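Local coordinates for protein NADP-dependent alcohol dehydrogenase 6 (Saccharomyces cerevisiae, PDB 1PIW) that reduces a broad range of aromatic and aliphatic aldehydes to primary alcohols with NADPH, as a zinc-containing medium-chain alcohol dehydrogenase, at residues Gly184-Gly189 and Tyr207-Ser212. Numbering follows the deposited sequence.
With NAP (NADP nicotinamide-adenine-dinucleotide phosphate), chain E.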
loop_
_atom_site.group_PDB
_atom_site.type_symbol
_atom_site.label_atom_id
_atom_site.label_comp_id
_atom_site.label_asym_id
_atom_site.label_seq_id
_atom_site.Cartn_x
_atom_site.Cartn_y
_atom_site.Cartn_z
ATOM N N GLY A 184 15.156 -0.115 -0.688
ATOM C CA GLY A 184 15.559 1.133 -1.308
ATOM C C GLY A 184 15.300 2.340 -0.425
ATOM O O GLY A 184 14.245 2.444 0.198
ATOM N N ILE A 185 16.262 3.257 -0.374
ATOM C CA ILE A 185 16.149 4.471 0.435
ATOM C C ILE A 185 16.105 5.738 -0.438
ATOM O O ILE A 185 17.075 6.070 -1.126
ATOM C CB ILE A 185 17.347 4.593 1.400
ATOM C CG1 ILE A 185 17.545 3.287 2.163
ATOM C CG2 ILE A 185 17.108 5.717 2.378
ATOM C CD1 ILE A 185 16.435 2.951 3.129
ATOM N N VAL A 186 14.982 6.445 -0.416
ATOM C CA VAL A 186 14.864 7.670 -1.200
ATOM C C VAL A 186 15.153 8.880 -0.315
ATOM O O VAL A 186 14.510 9.073 0.710
ATOM C CB VAL A 186 13.460 7.788 -1.856
ATOM C CG1 VAL A 186 13.228 9.187 -2.413
ATOM C CG2 VAL A 186 13.357 6.777 -2.988
ATOM N N GLY A 187 16.152 9.668 -0.718
ATOM C CA GLY A 187 16.548 10.853 0.026
ATOM C C GLY A 187 17.594 10.581 1.093
ATOM O O GLY A 187 17.244 10.275 2.225
ATOM N N LEU A 188 18.876 10.699 0.753
ATOM C CA LEU A 188 19.923 10.438 1.732
ATOM C C LEU A 188 20.148 11.578 2.720
ATOM O O LEU A 188 21.262 12.063 2.892
ATOM C CB LEU A 188 21.248 10.122 1.057
ATOM C CG LEU A 188 22.220 9.615 2.118
ATOM C CD1 LEU A 188 21.875 8.164 2.420
ATOM C CD2 LEU A 188 23.648 9.749 1.646
ATOM N N GLY A 189 19.086 11.999 3.383
ATOM C CA GLY A 189 19.235 13.057 4.353
ATOM C C GLY A 189 19.575 12.478 5.708
ATOM O O GLY A 189 20.263 11.460 5.801
ATOM N N TYR A 207 19.701 -0.024 -1.572
ATOM C CA TYR A 207 19.967 0.857 -2.695
ATOM C C TYR A 207 19.683 2.277 -2.217
ATOM O O TYR A 207 18.613 2.531 -1.667
ATOM C CB TYR A 207 19.019 0.539 -3.854
ATOM C CG TYR A 207 19.416 -0.636 -4.718
ATOM C CD1 TYR A 207 19.833 -1.836 -4.152
ATOM C CD2 TYR A 207 19.342 -0.560 -6.116
ATOM C CE1 TYR A 207 20.165 -2.935 -4.952
ATOM C CE2 TYR A 207 19.671 -1.652 -6.923
ATOM C CZ TYR A 207 20.080 -2.837 -6.332
ATOM O OH TYR A 207 20.393 -3.936 -7.105
ATOM N N VAL A 208 20.621 3.205 -2.387
ATOM C CA VAL A 208 20.341 4.580 -1.983
ATOM C C VAL A 208 19.803 5.235 -3.234
ATOM O O VAL A 208 20.354 5.054 -4.310
ATOM C CB VAL A 208 21.595 5.317 -1.488
ATOM C CG1 VAL A 208 21.333 6.800 -1.424
ATOM C CG2 VAL A 208 21.948 4.839 -0.091
ATOM N N ILE A 209 18.715 5.979 -3.103
ATOM C CA ILE A 209 18.115 6.608 -4.264
ATOM C C ILE A 209 18.009 8.111 -4.099
ATOM O O ILE A 209 17.044 8.630 -3.528
ATOM C CB ILE A 209 16.727 6.004 -4.533
ATOM C CG1 ILE A 209 16.875 4.491 -4.732
ATOM C CG2 ILE A 209 16.091 6.653 -5.761
ATOM C CD1 ILE A 209 15.569 3.741 -4.811
ATOM N N SER A 210 19.016 8.809 -4.617
ATOM C CA SER A 210 19.068 10.263 -4.526
ATOM C C SER A 210 18.846 10.879 -5.896
ATOM O O SER A 210 18.731 10.168 -6.889
ATOM C CB SER A 210 20.423 10.689 -3.975
ATOM O OG SER A 210 20.427 12.066 -3.690
ATOM N N ARG A 211 18.778 12.200 -5.962
ATOM C CA ARG A 211 18.580 12.842 -7.250
ATOM C C ARG A 211 19.881 13.344 -7.879
ATOM O O ARG A 211 20.107 13.140 -9.061
ATOM C CB ARG A 211 17.525 13.958 -7.139
ATOM C CG ARG A 211 17.509 14.747 -5.840
ATOM C CD ARG A 211 16.181 15.491 -5.692
ATOM N NE ARG A 211 16.285 16.638 -4.790
ATOM C CZ ARG A 211 16.712 16.568 -3.533
ATOM N NH1 ARG A 211 17.070 15.403 -3.024
ATOM N NH2 ARG A 211 16.808 17.665 -2.793
ATOM N N SER A 212 20.742 13.985 -7.101
ATOM C CA SER A 212 22.012 14.448 -7.649
ATOM C C SER A 212 23.023 13.319 -7.437
ATOM O O SER A 212 22.685 12.285 -6.869
ATOM C CB SER A 212 22.492 15.719 -6.937
ATOM O OG SER A 212 23.456 15.431 -5.932
HETATM P PA NAP E . 17.023 16.079 6.431
HETATM O O1A NAP E . 16.105 17.155 6.547
HETATM O O2A NAP E . 18.411 15.991 7.069
HETATM O O5B NAP E . 17.228 15.782 4.874
HETATM C C5B NAP E . 16.059 15.527 4.050
HETATM C C4B NAP E . 16.709 14.882 2.813
HETATM O O4B NAP E . 15.619 14.528 1.842
HETATM C C3B NAP E . 17.643 15.792 1.967
HETATM O O3B NAP E . 18.988 15.606 2.437
HETATM C C2B NAP E . 17.394 15.315 0.549
HETATM O O2B NAP E . 18.120 14.145 0.187
HETATM C C1B NAP E . 15.867 15.031 0.527
HETATM N N9A NAP E . 15.128 16.255 0.106
HETATM C C8A NAP E . 15.051 17.539 0.618
HETATM N N7A NAP E . 14.270 18.362 -0.074
HETATM C C5A NAP E . 13.802 17.568 -1.112
HETATM C C6A NAP E . 12.931 17.887 -2.181
HETATM N N6A NAP E . 12.351 19.071 -2.426
HETATM N N1A NAP E . 12.627 16.869 -3.093
HETATM C C2A NAP E . 13.173 15.587 -2.942
HETATM N N3A NAP E . 14.036 15.239 -1.903
HETATM C C4A NAP E . 14.324 16.265 -1.007
HETATM O O3 NAP E . 16.349 14.729 6.864
HETATM P PN NAP E . 15.242 14.348 7.899
HETATM O O1N NAP E . 15.401 15.104 9.145
HETATM O O2N NAP E . 15.316 12.884 7.992
HETATM O O5D NAP E . 13.937 14.822 7.179
HETATM C C5D NAP E . 12.777 15.011 7.994
HETATM C C4D NAP E . 11.583 14.626 7.196
HETATM O O4D NAP E . 11.054 13.416 7.791
HETATM C C3D NAP E . 10.459 15.687 7.291
HETATM O O3D NAP E . 9.770 15.869 6.040
HETATM C C2D NAP E . 9.582 15.151 8.399
HETATM O O2D NAP E . 8.251 15.591 8.308
HETATM C C1D NAP E . 9.685 13.677 8.249
HETATM P P2B NAP E . 18.772 13.916 -1.259
HETATM O O1X NAP E . 17.653 13.386 -2.134
HETATM O O2X NAP E . 19.201 15.290 -1.615
HETATM O O3X NAP E . 19.846 12.897 -1.050
#
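Ile185 stands across from Val208, and its backbone bonds to both Tyr207 and Ile209, in the first beta-alpha-beta unit of the Rossmann fold, where strands 182-186 and 205-210 flank helix 190-202 in sequence and run parallel, their local axes 22° apart. Three bonds define the register: Ile185 N to Tyr207 O (2.8 Å), Ile209 N to Ile185 O, and Gly187 N to Ile209 O (3.1 Å). The last comes where strand 182-186 has ended and the chain enters the glycine-rich turn.

The tight part is the strand pair. On one sheet face Val186 and Ile209 cross obliquely, Val186 CG2 reaching Ile209 CB at 3.8 Å; chi1 of 168° sets CG1 of Val186 anti to the backbone N and leaves CG2 for this contact. Leu188, just past the strand end, reaches back over Val208 on the face that helix 190-202 covers through Thr196, its CD1 4.1 Å from Val208 CG1.

Beyond the strand ends the segments separate, and the 2'-phosphate of NADP enters the gap. The positive phi of Gly187 leaves no room for a side chain beside the carbonyl O of Val186, and O4B of the cofactor's ribose lies on that side. Arg211, partly exposed, has adenine N3A over one guanidinium face, 3.2 Å above the plane and offset toward the rim; its approach to the 2'-phosphate is too short to be reliable. That phosphate, which distinguishes NADP from NAD, is gripped from both segments: O3X accepts a weak bond from Leu188 N (3.0 Å) and one from Ser210 OG at 2.8 Å.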